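Local coordinates for protein histone-lysine N-methyltransferase, H3 lysine-9 specific SUVH6 (Arabidopsis thaliana, PDB 6A5M) that catalyses the transfer of methyl groups from S-adenosylmethionine to lysine side chains of histone H3, at residues 288-293 with 304-309; 385-390 with 440-445; 115-120 with 173-178; 44-49 with 80-85. The protein carries 1 engineered substitution. All coordinates share one frame; numbering follows the deposited sequence.

Overall arrangement
Followed from the N terminus, the four contacts close one after another; none nests inside another and none crosses. Contact 4 closes first, bringing helix 44-54 against helix 81-87. Contact 3 then closes a loop of 52 residues in the SAD/SRA range, joining the end of strand 171-176 to the loop after strand 105-114. These two touch through Ile-174 CG2 and Leu-84 CD1, 4.1 Å apart. Contact 1 closes a 10-residue loop at the pre-SET zinc cluster, and contact 2 pairs strands of the SET region across 49 residues. Contact 2 lies across the chain's centre from contacts 3 and 4, and its nearest atoms are about 17 Å from those of contact 1.

Contact 1: residues 288-293 with 304-309; sequences KSCCCT and CACVEK. With ZN (zinc ion), chain D; ZN (zinc ion), chain B.
Cys-290 and Cys-304 meet through their sulfurs, the SG atoms 3.4 Å apart, because both are ligands of the same zinc ion in the cysteine-rich zinc cluster of the pre-SET region. That zinc, of chain D, lies 2.1 Å from Cys-290 SG and 2.2 Å from Cys-304 SG. Both sulfurs stand anti to their own backbone N (chi1 -159° and 175°), which turns them inward to the metal from the two segments. Cys-292 SG, also from 288-293, adds a third bond, and Cys-296, in the loop between the segments, completes the four-sulfur shell. A second zinc, of chain B, is held by Cys-306 SG at 2.3 Å together with Cys-332 and Cys-336. Cys-290 SG also approaches this ion, as a sulfur shared between metals does in the known three-zinc, nine-cysteine clusters of pre-SET regions, but the modelled position of its CB so close to the ion makes the detail doubtful. Cys-304 has another task as N-cap of helix 305-309: its SG accepts a weak hydrogen bond from Val-307 N at 3.6 Å. At the far end, the extended chain of Lys-309 carries its NZ to the carbonyl O of Lys-288; the modelled separation of 2.4 Å is too short to be taken literally. Glu-471 accepts from Lys-288 N and makes a long, weak ion pair with Lys-309 NZ. Close to the zinc end, one water joins the backbones, accepting from Cys-291 N at 2.8 Å and from Ala-305 N at 3.3 Å.

Contact 2: residues 385-390 with 440-445; sequences ELLEDS and TIDAAS
Leu-387 sets its CG between its backbone N and carbonyl carbon (chi1 41°), while Asp-442 sends CG anti to its N (chi1 177°); the leucine then reaches two residues of the opposing strand. CD1 runs alongside Thr-440, 3.9 Å from its CB, and CD2 lies equally far from Asp-442 CB. These three side chains and Glu-385 occupy one face of an antiparallel pair in the SET domain. On the other face Leu-386 CD2 packs against Ile-441 CG1 at 4.3 Å. Four backbone bonds fix the register: Glu-385 and Asp-442 exchange N-H and O in both directions, as do Leu-387 and Thr-440. Beyond the pairing, Asp-442 OD1 accepts from Ala-444 N at 3.0 Å, an Asx turn in which the donor stands above the carboxylate plane. A water takes the N-H of Ser-445 and lies close to Asp-442 O. The side chain of Asp-442 is about 10 Å from the bound S-adenosylmethionine, near the cofactor but not touching it. Strand 440-442 is the middle of a three-stranded antiparallel sheet, flanked by 385-387 and 402-404, and Ala-392 of helix 389-393 touches both Leu-387 and Thr-440.

Contact 3: residues 115-120 with 173-178; sequences GGYDDH and VIRGKH
Arg-175 crosses the face of the Tyr-117 ring in a cation-pi contact, its CZ 4.3 Å from the ring centroid and 12° off the normal. NH1 is the nearest guanidinium atom, 3.3 Å from Tyr-117 CE2, and the two planes are inclined by 51°. CD lies over the same ring as a CH-pi donor, 4.1 Å from the centroid, and the bend at chi3 (43°) swings the guanidinium back over the ring. NE meanwhile forms a salt bridge to Asp-193. A serine in place of Tyr-117 would remove that face, and the NH1 end of Arg-175 would probably be left freer to turn about its tie to Asp-193. Next in sequence, Gly-176 O accepts from Gly-115 N, although the modelled 2.4 Å is doubtful. After Lys-177, His-178 lays its ring face over Gly-115 CA, 3.8 Å from CA to centroid, another CH-pi contact. Gly-115 adopts backbone angles at which a CB would strike the preceding carbonyl O. The contact extends the parallel pairing of strands 105-114 and 171-176 in the SAD/SRA sheet, with strand 190-205 on the other flank of 171-176 and Trp-228 of helix 227-234 meeting both Tyr-117 and Arg-175.

Contact 4: residues 44-49 with 80-85; sequences IDFEAS and YRMELN
Asp-45 and Tyr-80 meet where two helices, 44-54 and 81-87, pack nearly parallel: over the short segments their axes are 19° apart and come within 10.4 Å. The aromatic contacts come first. Asp-45 CB rests over one face of the Tyr-80 ring as a CH-pi donor, 3.8 Å from its centroid; placing CG between the backbone N and carbonyl carbon (chi1 58°) carries the carboxylate outward over the CD1 rim on the same side, its plane 29° from the ring's. Met-82 is a selenomethionine; its SE lies obliquely 5.2 Å from the Phe-46 centroid, a Met-aromatic contact, and the bend at chi3 puts CE in the plane of the ring at its edge, near CD1. Apolar and van der Waals packing follows. Ile-44 CD1 lies 3.4 Å from Tyr-80 OH, its side chain crossing the tyrosine at about a right angle, and Met-82 SE touches Ser-49 OG at 3.6 Å. Met-82 CE also touches Asp-45 OD2 at 3.2 Å. Replacing Tyr-80 with an alanine would probably open a gap beside Ile-44 and leave Asp-45 CB without its aromatic face. Among polar contacts, Glu-83 OE2 uses its anti lone pair to accept from Tyr-80 N at 2.7 Å, while Asp-45 OD2 has its main partner in a salt bridge with Arg-43. A water donates to the same OD2 at 2.5 Å and accepts from Met-82 N.

Contact 1: residues 288-293 with 304-309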
loop_
_atom_site.group_PDB
_atom_site.type_symbol
_atom_site.label_atom_id
_atom_site.label_comp_id
_atom_site.label_asym_id
_atom_site.label_seq_id
_atom_site.Cartn_x
_atom_site.Cartn_y
_atom_site.Cartn_z
ATOM N N LYS A 288 23.727 -14.089 16.733
ATOM C CA LYS A 288 23.780 -15.534 16.595
ATOM C C LYS A 288 23.200 -15.916 15.258
ATOM O O LYS A 288 22.118 -15.461 14.889
ATOM C CB LYS A 288 23.044 -16.241 17.747
ATOM C CG LYS A 288 23.260 -15.630 19.161
ATOM C CD LYS A 288 24.680 -15.106 19.464
ATOM C CE LYS A 288 25.812 -16.028 19.018
ATOM N NZ LYS A 288 27.057 -15.244 18.798
ATOM N N SER A 289 24.013 -16.695 14.551
ATOM C CA SER A 289 23.937 -16.947 13.125
ATOM C C SER A 289 23.063 -18.126 12.756
ATOM O O SER A 289 22.293 -18.640 13.566
ATOM C CB SER A 289 25.343 -17.145 12.549
ATOM O OG SER A 289 25.746 -18.500 12.641
ATOM N N CYS A 290 23.219 -18.559 11.512
ATOM C CA CYS A 290 22.316 -19.515 10.910
ATOM C C CYS A 290 23.028 -20.708 10.293
ATOM O O CYS A 290 24.175 -20.608 9.856
ATOM C CB CYS A 290 21.485 -18.814 9.844
ATOM S SG CYS A 290 19.970 -19.696 9.453
ATOM N N CYS A 291 22.333 -21.839 10.265
ATOM C CA CYS A 291 22.888 -23.068 9.712
ATOM C C CYS A 291 21.943 -23.635 8.659
ATOM O O CYS A 291 21.277 -24.648 8.876
ATOM C CB CYS A 291 23.125 -24.095 10.819
ATOM S SG CYS A 291 24.745 -23.979 11.613
ATOM N N CYS A 292 21.903 -22.964 7.513
ATOM C CA CYS A 292 21.090 -23.371 6.380
ATOM C C CYS A 292 21.857 -22.949 5.137
ATOM O O CYS A 292 22.269 -21.796 5.022
ATOM C CB CYS A 292 19.696 -22.728 6.424
ATOM S SG CYS A 292 18.819 -22.815 8.026
ATOM N N THR A 293 22.073 -23.877 4.215
ATOM C CA THR A 293 22.863 -23.570 3.028
ATOM C C THR A 293 22.005 -22.980 1.915
ATOM O O THR A 293 22.515 -22.527 0.890
ATOM C CB THR A 293 23.582 -24.807 2.493
ATOM O OG1 THR A 293 24.488 -24.405 1.458
ATOM C CG2 THR A 293 22.579 -25.810 1.938
ATOM N N CYS A 304 16.557 -24.094 12.020
ATOM C CA CYS A 304 17.015 -22.751 11.681
ATOM C C CYS A 304 16.803 -21.839 12.888
ATOM O O CYS A 304 15.667 -21.571 13.278
ATOM C CB CYS A 304 16.279 -22.194 10.458
ATOM S SG CYS A 304 16.709 -20.465 10.088
ATOM N N ALA A 305 17.903 -21.381 13.477
ATOM C CA ALA A 305 17.866 -20.533 14.670
ATOM C C ALA A 305 17.079 -19.251 14.436
ATOM O O ALA A 305 16.382 -18.757 15.325
ATOM C CB ALA A 305 19.271 -20.197 15.109
ATOM N N CYS A 306 17.191 -18.712 13.230
ATOM C CA CYS A 306 16.547 -17.451 12.921
ATOM C C CYS A 306 15.025 -17.606 12.856
ATOM O O CYS A 306 14.296 -16.682 13.209
ATOM C CB CYS A 306 17.127 -16.891 11.625
ATOM S SG CYS A 306 18.934 -16.625 11.771
ATOM N N VAL A 307 14.544 -18.782 12.459
ATOM C CA VAL A 307 13.106 -19.067 12.518
ATOM C C VAL A 307 12.607 -19.166 13.966
ATOM O O VAL A 307 11.475 -18.777 14.272
ATOM C CB VAL A 307 12.755 -20.373 11.769
ATOM C CG1 VAL A 307 11.285 -20.736 11.956
ATOM C CG2 VAL A 307 13.096 -20.239 10.297
ATOM N N GLU A 308 13.454 -19.681 14.854
ATOM C CA GLU A 308 13.106 -19.763 16.269
ATOM C C GLU A 308 13.116 -18.388 16.914
ATOM O O GLU A 308 12.331 -18.120 17.823
ATOM C CB GLU A 308 14.057 -20.701 17.019
ATOM C CG GLU A 308 13.940 -22.145 16.571
ATOM C CD GLU A 308 12.494 -22.559 16.345
ATOM O OE1 GLU A 308 11.715 -22.557 17.327
ATOM O OE2 GLU A 308 12.135 -22.872 15.186
ATOM N N LYS A 309 14.004 -17.517 16.446
ATOM C CA LYS A 309 14.018 -16.133 16.909
ATOM C C LYS A 309 12.672 -15.468 16.647
ATOM O O LYS A 309 12.213 -14.643 17.436
ATOM C CB LYS A 309 15.124 -15.334 16.223
ATOM C CG LYS A 309 16.512 -15.512 16.815
ATOM C CD LYS A 309 17.528 -14.724 15.995
ATOM C CE LYS A 309 18.946 -15.235 16.236
ATOM N NZ LYS A 309 19.926 -14.593 15.318
HETATM ZN ZN ZN D . 18.241 -20.505 8.486
HETATM ZN ZN ZN B . 19.811 -17.071 9.653
HETATM O O HOH W 1 20.625 -22.786 12.272
#

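Contact 2: residues 385-390 with 440-445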
loop_
_atom_site.group_PDB
_atom_site.type_symbol
_atom_site.label_atom_id
_atom_site.label_comp_id
_atom_site.label_asym_id
_atom_site.label_seq_id
_atom_site.Cartn_x
_atom_site.Cartn_y
_atom_site.Cartn_z
ATOM N N GLU A 385 21.636 9.270 12.155
ATOM C CA GLU A 385 22.657 9.049 13.162
ATOM C C GLU A 385 22.026 8.592 14.461
ATOM O O GLU A 385 21.101 9.223 14.965
ATOM C CB GLU A 385 23.471 10.323 13.397
ATOM C CG GLU A 385 24.101 10.906 12.145
ATOM C CD GLU A 385 25.126 11.975 12.463
ATOM O OE1 GLU A 385 26.227 11.610 12.932
ATOM O OE2 GLU A 385 24.828 13.176 12.259
ATOM N N LEU A 386 22.519 7.492 15.004
ATOM C CA LEU A 386 21.985 6.971 16.250
ATOM C C LEU A 386 22.457 7.776 17.464
ATOM O O LEU A 386 23.640 8.099 17.593
ATOM C CB LEU A 386 22.391 5.512 16.425
ATOM C CG LEU A 386 21.343 4.459 16.092
ATOM C CD1 LEU A 386 21.953 3.095 16.314
ATOM C CD2 LEU A 386 20.103 4.654 16.950
ATOM N N LEU A 387 21.553 8.147 18.338
ATOM C CA LEU A 387 21.912 8.751 19.602
ATOM C C LEU A 387 21.033 8.355 20.764
ATOM O O LEU A 387 19.872 8.114 20.608
ATOM C CB LEU A 387 21.977 10.266 19.536
ATOM C CG LEU A 387 20.962 11.065 18.768
ATOM C CD1 LEU A 387 19.960 11.674 19.701
ATOM C CD2 LEU A 387 21.682 12.136 17.997
ATOM N N GLU A 388 21.629 8.347 21.943
ATOM C CA GLU A 388 20.960 8.062 23.192
ATOM C C GLU A 388 20.035 9.194 23.542
ATOM O O GLU A 388 20.252 10.307 23.138
ATOM C CB GLU A 388 21.971 7.908 24.319
ATOM C CG GLU A 388 23.137 6.959 24.078
ATOM C CD GLU A 388 23.843 6.561 25.381
ATOM O OE1 GLU A 388 24.571 5.546 25.437
ATOM O OE2 GLU A 388 23.664 7.276 26.378
ATOM N N ASP A 389 19.022 8.900 24.336
ATOM C CA ASP A 389 17.925 9.808 24.639
ATOM C C ASP A 389 18.369 11.083 25.295
ATOM O O ASP A 389 17.903 12.171 24.978
ATOM C CB ASP A 389 17.090 9.132 25.700
ATOM C CG ASP A 389 15.748 9.822 25.895
ATOM O OD1 ASP A 389 15.381 10.637 25.021
ATOM O OD2 ASP A 389 15.071 9.551 26.915
ATOM N N SER A 390 19.289 10.929 26.227
ATOM C CA SER A 390 19.777 12.025 27.019
ATOM C C SER A 390 20.378 13.035 26.099
ATOM O O SER A 390 20.042 14.211 26.127
ATOM C CB SER A 390 20.919 11.460 27.831
ATOM O OG SER A 390 21.576 10.453 27.084
ATOM N N THR A 440 17.095 7.470 19.696
ATOM C CA THR A 440 16.594 8.351 18.660
ATOM C C THR A 440 17.490 8.297 17.425
ATOM O O THR A 440 18.723 8.290 17.529
ATOM C CB THR A 440 16.517 9.824 19.155
ATOM O OG1 THR A 440 15.754 9.890 20.366
ATOM C CG2 THR A 440 15.877 10.725 18.094
ATOM N N ILE A 441 16.855 8.249 16.259
ATOM C CA ILE A 441 17.534 8.397 14.981
ATOM C C ILE A 441 17.453 9.846 14.504
ATOM O O ILE A 441 16.367 10.351 14.259
ATOM C CB ILE A 441 16.920 7.479 13.918
ATOM C CG1 ILE A 441 16.961 6.020 14.385
ATOM C CG2 ILE A 441 17.648 7.645 12.606
ATOM C CD1 ILE A 441 16.114 5.098 13.546
ATOM N N ASP A 442 18.598 10.512 14.381
ATOM C CA ASP A 442 18.640 11.906 13.920
ATOM C C ASP A 442 19.037 12.007 12.442
ATOM O O ASP A 442 20.193 11.756 12.076
ATOM C CB ASP A 442 19.617 12.728 14.772
ATOM C CG ASP A 442 19.753 14.176 14.289
ATOM O OD1 ASP A 442 18.842 14.679 13.593
ATOM O OD2 ASP A 442 20.774 14.821 14.616
ATOM N N ALA A 443 18.088 12.407 11.605
ATOM C CA ALA A 443 18.332 12.489 10.172
ATOM C C ALA A 443 18.429 13.929 9.681
ATOM O O ALA A 443 18.295 14.187 8.485
ATOM C CB ALA A 443 17.234 11.740 9.409
ATOM N N ALA A 444 18.664 14.858 10.608
ATOM C CA ALA A 444 18.791 16.286 10.281
ATOM C C ALA A 444 19.944 16.571 9.330
ATOM O O ALA A 444 19.814 17.364 8.405
ATOM C CB ALA A 444 18.973 17.117 11.555
ATOM N N SER A 445 21.077 15.921 9.564
ATOM C CA SER A 445 22.274 16.197 8.785
ATOM C C SER A 445 22.572 15.047 7.814
ATOM O O SER A 445 22.901 15.277 6.645
ATOM C CB SER A 445 23.455 16.446 9.727
ATOM O OG SER A 445 24.665 16.606 9.013
HETATM O O HOH W 2 21.686 13.563 11.165
#

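Contact 3: residues 115-120 with 173-178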
loop_
_atom_site.group_PDB
_atom_site.type_symbol
_atom_site.label_atom_id
_atom_site.label_comp_id
_atom_site.label_asym_id
_atom_site.label_seq_id
_atom_site.Cartn_x
_atom_site.Cartn_y
_atom_site.Cartn_z
ATOM N N GLY A 115 -8.847 -5.992 -18.991
ATOM C CA GLY A 115 -7.885 -6.166 -20.062
ATOM C C GLY A 115 -6.902 -5.071 -20.377
ATOM O O GLY A 115 -6.684 -4.164 -19.630
ATOM N N GLY A 116 -6.237 -5.262 -21.494
ATOM C CA GLY A 116 -5.570 -4.193 -22.192
ATOM C C GLY A 116 -6.588 -3.073 -22.340
ATOM O O GLY A 116 -7.712 -3.281 -22.782
ATOM N N TYR A 117 -6.194 -1.882 -21.922
ATOM C CA TYR A 117 -7.010 -0.686 -22.032
ATOM C C TYR A 117 -6.255 0.261 -22.950
ATOM O O TYR A 117 -5.037 0.119 -23.157
ATOM C CB TYR A 117 -7.245 -0.047 -20.657
ATOM C CG TYR A 117 -5.955 0.404 -20.017
ATOM C CD1 TYR A 117 -5.572 1.734 -20.060
ATOM C CD2 TYR A 117 -5.102 -0.512 -19.399
ATOM C CE1 TYR A 117 -4.382 2.155 -19.484
ATOM C CE2 TYR A 117 -3.919 -0.108 -18.827
ATOM C CZ TYR A 117 -3.559 1.225 -18.868
ATOM O OH TYR A 117 -2.368 1.608 -18.292
ATOM N N ASP A 118 -6.980 1.208 -23.524
ATOM C CA ASP A 118 -6.387 2.190 -24.407
ATOM C C ASP A 118 -5.629 3.220 -23.581
ATOM O O ASP A 118 -6.173 3.782 -22.635
ATOM C CB ASP A 118 -7.472 2.847 -25.259
ATOM C CG ASP A 118 -6.905 3.745 -26.345
ATOM O OD1 ASP A 118 -7.713 4.426 -27.018
ATOM O OD2 ASP A 118 -5.663 3.772 -26.529
ATOM N N ASP A 119 -4.373 3.462 -23.937
ATOM C CA ASP A 119 -3.529 4.342 -23.140
ATOM C C ASP A 119 -3.222 5.657 -23.834
ATOM O O ASP A 119 -2.232 6.301 -23.506
ATOM C CB ASP A 119 -2.210 3.643 -22.767
ATOM C CG ASP A 119 -1.221 3.579 -23.927
ATOM O OD1 ASP A 119 -1.657 3.436 -25.089
ATOM O OD2 ASP A 119 0.002 3.669 -23.672
ATOM N N HIS A 120 -4.036 6.072 -24.797
ATOM C CA HIS A 120 -3.730 7.351 -25.414
ATOM C C HIS A 120 -4.319 8.493 -24.627
ATOM O O HIS A 120 -5.479 8.461 -24.235
ATOM C CB HIS A 120 -4.208 7.441 -26.852
ATOM C CG HIS A 120 -3.281 8.198 -27.717
ATOM N ND1 HIS A 120 -3.683 8.950 -28.816
ATOM C CD2 HIS A 120 -1.917 8.325 -27.714
ATOM C CE1 HIS A 120 -2.662 9.512 -29.395
ATOM N NE2 HIS A 120 -1.549 9.123 -28.732
ATOM N N VAL A 173 -16.577 2.479 -13.004
ATOM C CA VAL A 173 -15.691 1.683 -13.843
ATOM C C VAL A 173 -14.489 1.170 -13.061
ATOM O O VAL A 173 -13.782 1.924 -12.387
ATOM C CB VAL A 173 -15.207 2.459 -15.076
ATOM C CG1 VAL A 173 -14.126 1.664 -15.811
ATOM C CG2 VAL A 173 -16.376 2.714 -16.010
ATOM N N ILE A 174 -14.297 -0.141 -13.144
ATOM C CA ILE A 174 -13.155 -0.809 -12.541
ATOM C C ILE A 174 -12.328 -1.418 -13.655
ATOM O O ILE A 174 -12.805 -2.245 -14.427
ATOM C CB ILE A 174 -13.571 -1.908 -11.542
ATOM C CG1 ILE A 174 -14.171 -1.293 -10.271
ATOM C CG2 ILE A 174 -12.387 -2.741 -11.164
ATOM C CD1 ILE A 174 -15.630 -1.025 -10.362
ATOM N N ARG A 175 -11.087 -0.979 -13.741
ATOM C CA ARG A 175 -10.175 -1.430 -14.762
ATOM C C ARG A 175 -9.439 -2.672 -14.261
ATOM O O ARG A 175 -8.803 -2.641 -13.206
ATOM C CB ARG A 175 -9.215 -0.296 -15.108
ATOM C CG ARG A 175 -8.489 -0.434 -16.423
ATOM C CD ARG A 175 -7.855 0.902 -16.829
ATOM N NE ARG A 175 -7.206 1.602 -15.717
ATOM C CZ ARG A 175 -5.965 1.353 -15.308
ATOM N NH1 ARG A 175 -5.247 0.406 -15.901
ATOM N NH2 ARG A 175 -5.436 2.038 -14.305
ATOM N N GLY A 176 -9.548 -3.773 -14.994
ATOM C CA GLY A 176 -8.875 -4.998 -14.600
ATOM C C GLY A 176 -7.789 -5.435 -15.565
ATOM O O GLY A 176 -8.049 -5.689 -16.736
ATOM N N LYS A 177 -6.557 -5.517 -15.076
ATOM C CA LYS A 177 -5.447 -6.068 -15.862
ATOM C C LYS A 177 -5.680 -7.566 -16.147
ATOM O O LYS A 177 -6.209 -8.267 -15.284
ATOM C CB LYS A 177 -4.128 -5.843 -15.100
ATOM C CG LYS A 177 -2.843 -5.965 -15.918
ATOM C CD LYS A 177 -1.890 -4.796 -15.648
ATOM C CE LYS A 177 -0.708 -4.829 -16.607
ATOM N NZ LYS A 177 0.508 -4.168 -16.053
ATOM N N HIS A 178 -5.341 -8.049 -17.346
ATOM C CA HIS A 178 -5.215 -9.489 -17.510
ATOM C C HIS A 178 -3.800 -9.869 -17.073
ATOM O O HIS A 178 -3.573 -10.410 -15.980
ATOM C CB HIS A 178 -5.455 -9.997 -18.935
ATOM C CG HIS A 178 -6.866 -9.883 -19.391
ATOM N ND1 HIS A 178 -7.931 -10.174 -18.569
ATOM C CD2 HIS A 178 -7.369 -9.706 -20.644
ATOM C CE1 HIS A 178 -9.055 -10.004 -19.273
ATOM N NE2 HIS A 178 -8.749 -9.751 -20.496
#

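Contact 4: residues 44-49 with 80-85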
loop_
_atom_site.group_PDB
_atom_site.type_symbol
_atom_site.label_atom_id
_atom_site.label_comp_id
_atom_site.label_asym_id
_atom_site.label_seq_id
_atom_site.Cartn_x
_atom_site.Cartn_y
_atom_site.Cartn_z
ATOM N N ILE A 44 -6.795 -18.656 -1.461
ATOM C CA ILE A 44 -6.769 -17.902 -0.214
ATOM C C ILE A 44 -7.788 -16.757 -0.218
ATOM O O ILE A 44 -8.324 -16.398 0.837
ATOM C CB ILE A 44 -5.364 -17.337 0.090
ATOM C CG1 ILE A 44 -4.914 -16.362 -0.995
ATOM C CG2 ILE A 44 -4.358 -18.471 0.237
ATOM C CD1 ILE A 44 -3.460 -15.925 -0.855
ATOM N N ASP A 45 -8.076 -16.195 -1.390
ATOM C CA ASP A 45 -9.046 -15.107 -1.459
ATOM C C ASP A 45 -10.442 -15.623 -1.107
ATOM O O ASP A 45 -11.212 -14.930 -0.438
ATOM C CB ASP A 45 -9.048 -14.438 -2.840
ATOM C CG ASP A 45 -9.348 -15.413 -3.966
ATOM O OD1 ASP A 45 -8.956 -16.590 -3.859
ATOM O OD2 ASP A 45 -9.982 -15.006 -4.960
ATOM N N PHE A 46 -10.758 -16.849 -1.523
ATOM C CA PHE A 46 -12.071 -17.426 -1.246
ATOM C C PHE A 46 -12.226 -17.869 0.214
ATOM O O PHE A 46 -13.298 -17.725 0.803
ATOM C CB PHE A 46 -12.351 -18.606 -2.175
ATOM C CG PHE A 46 -13.778 -19.101 -2.100
ATOM C CD1 PHE A 46 -14.800 -18.407 -2.735
ATOM C CD2 PHE A 46 -14.100 -20.243 -1.381
ATOM C CE1 PHE A 46 -16.118 -18.857 -2.665
ATOM C CE2 PHE A 46 -15.416 -20.693 -1.308
ATOM C CZ PHE A 46 -16.424 -19.997 -1.950
ATOM N N GLU A 47 -11.160 -18.406 0.798
ATOM C CA GLU A 47 -11.180 -18.774 2.207
ATOM C C GLU A 47 -11.295 -17.538 3.098
ATOM O O GLU A 47 -12.116 -17.509 4.019
ATOM C CB GLU A 47 -9.932 -19.577 2.561
ATOM C CG GLU A 47 -9.785 -20.809 1.707
ATOM C CD GLU A 47 -8.742 -21.768 2.227
ATOM O OE1 GLU A 47 -8.165 -21.506 3.307
ATOM O OE2 GLU A 47 -8.509 -22.788 1.548
ATOM N N ALA A 48 -10.478 -16.523 2.815
ATOM C CA ALA A 48 -10.527 -15.263 3.554
ATOM C C ALA A 48 -11.901 -14.625 3.431
ATOM O O ALA A 48 -12.498 -14.200 4.422
ATOM C CB ALA A 48 -9.445 -14.297 3.045
ATOM N N SER A 49 -12.390 -14.567 2.194
ATOM C CA SER A 49 -13.729 -14.073 1.899
ATOM C C SER A 49 -14.780 -14.773 2.755
ATOM O O SER A 49 -15.596 -14.118 3.406
ATOM C CB SER A 49 -14.048 -14.275 0.419
ATOM O OG SER A 49 -15.103 -13.432 0.012
ATOM N N TYR A 80 -7.581 -8.577 -5.450
ATOM C CA TYR A 80 -8.516 -9.638 -5.804
ATOM C C TYR A 80 -9.881 -9.098 -6.193
ATOM O O TYR A 80 -10.391 -8.187 -5.551
ATOM C CB TYR A 80 -8.688 -10.617 -4.639
ATOM C CG TYR A 80 -7.440 -11.371 -4.265
ATOM C CD1 TYR A 80 -6.983 -12.424 -5.047
ATOM C CD2 TYR A 80 -6.724 -11.044 -3.121
ATOM C CE1 TYR A 80 -5.843 -13.127 -4.702
ATOM C CE2 TYR A 80 -5.585 -11.734 -2.772
ATOM C CZ TYR A 80 -5.150 -12.781 -3.565
ATOM O OH TYR A 80 -4.012 -13.478 -3.215
ATOM N N ARG A 81 -10.492 -9.696 -7.215
ATOM C CA ARG A 81 -11.844 -9.332 -7.624
ATOM C C ARG A 81 -12.843 -9.444 -6.465
ATOM O O ARG A 81 -13.789 -8.661 -6.365
ATOM C CB ARG A 81 -12.300 -10.210 -8.785
ATOM C CG ARG A 81 -13.528 -9.696 -9.524
ATOM C CD ARG A 81 -13.947 -10.698 -10.578
ATOM N NE ARG A 81 -14.715 -10.109 -11.674
ATOM C CZ ARG A 81 -14.228 -9.890 -12.897
ATOM N NH1 ARG A 81 -12.966 -10.205 -13.198
ATOM N NH2 ARG A 81 -15.007 -9.358 -13.827
HETATM N N MSE A 82 -12.626 -10.409 -5.580
HETATM C CA MSE A 82 -13.535 -10.589 -4.454
HETATM C C MSE A 82 -13.522 -9.451 -3.448
HETATM O O MSE A 82 -14.421 -9.369 -2.620
HETATM C CB MSE A 82 -13.240 -11.893 -3.734
HETATM C CG MSE A 82 -13.984 -13.026 -4.378
HETATM SE SE MSE A 82 -14.125 -14.593 -3.277
HETATM C CE MSE A 82 -12.982 -15.743 -4.340
ATOM N N GLU A 83 -12.512 -8.588 -3.501
ATOM C CA GLU A 83 -12.540 -7.356 -2.706
ATOM C C GLU A 83 -13.706 -6.459 -3.133
ATOM O O GLU A 83 -14.340 -5.801 -2.303
ATOM C CB GLU A 83 -11.221 -6.594 -2.838
ATOM C CG GLU A 83 -10.027 -7.286 -2.180
ATOM C CD GLU A 83 -8.730 -6.542 -2.427
ATOM O OE1 GLU A 83 -8.533 -5.475 -1.808
ATOM O OE2 GLU A 83 -7.915 -7.017 -3.248
ATOM N N LEU A 84 -13.969 -6.426 -4.437
ATOM C CA LEU A 84 -15.099 -5.677 -4.968
ATOM C C LEU A 84 -16.389 -6.216 -4.374
ATOM O O LEU A 84 -17.311 -5.456 -4.102
ATOM C CB LEU A 84 -15.152 -5.765 -6.495
ATOM C CG LEU A 84 -13.845 -5.571 -7.270
ATOM C CD1 LEU A 84 -14.118 -5.625 -8.765
ATOM C CD2 LEU A 84 -13.184 -4.277 -6.897
ATOM N N ASN A 85 -16.443 -7.536 -4.184
ATOM C CA ASN A 85 -17.618 -8.189 -3.613
ATOM C C ASN A 85 -17.762 -7.845 -2.133
ATOM O O ASN A 85 -18.845 -7.488 -1.667
ATOM C CB ASN A 85 -17.553 -9.716 -3.782
ATOM C CG ASN A 85 -17.549 -10.157 -5.251
ATOM O OD1 ASN A 85 -17.079 -11.255 -5.587
ATOM N ND2 ASN A 85 -18.062 -9.299 -6.130
HETATM O O HOH W 3 -10.984 -13.035 -6.150
#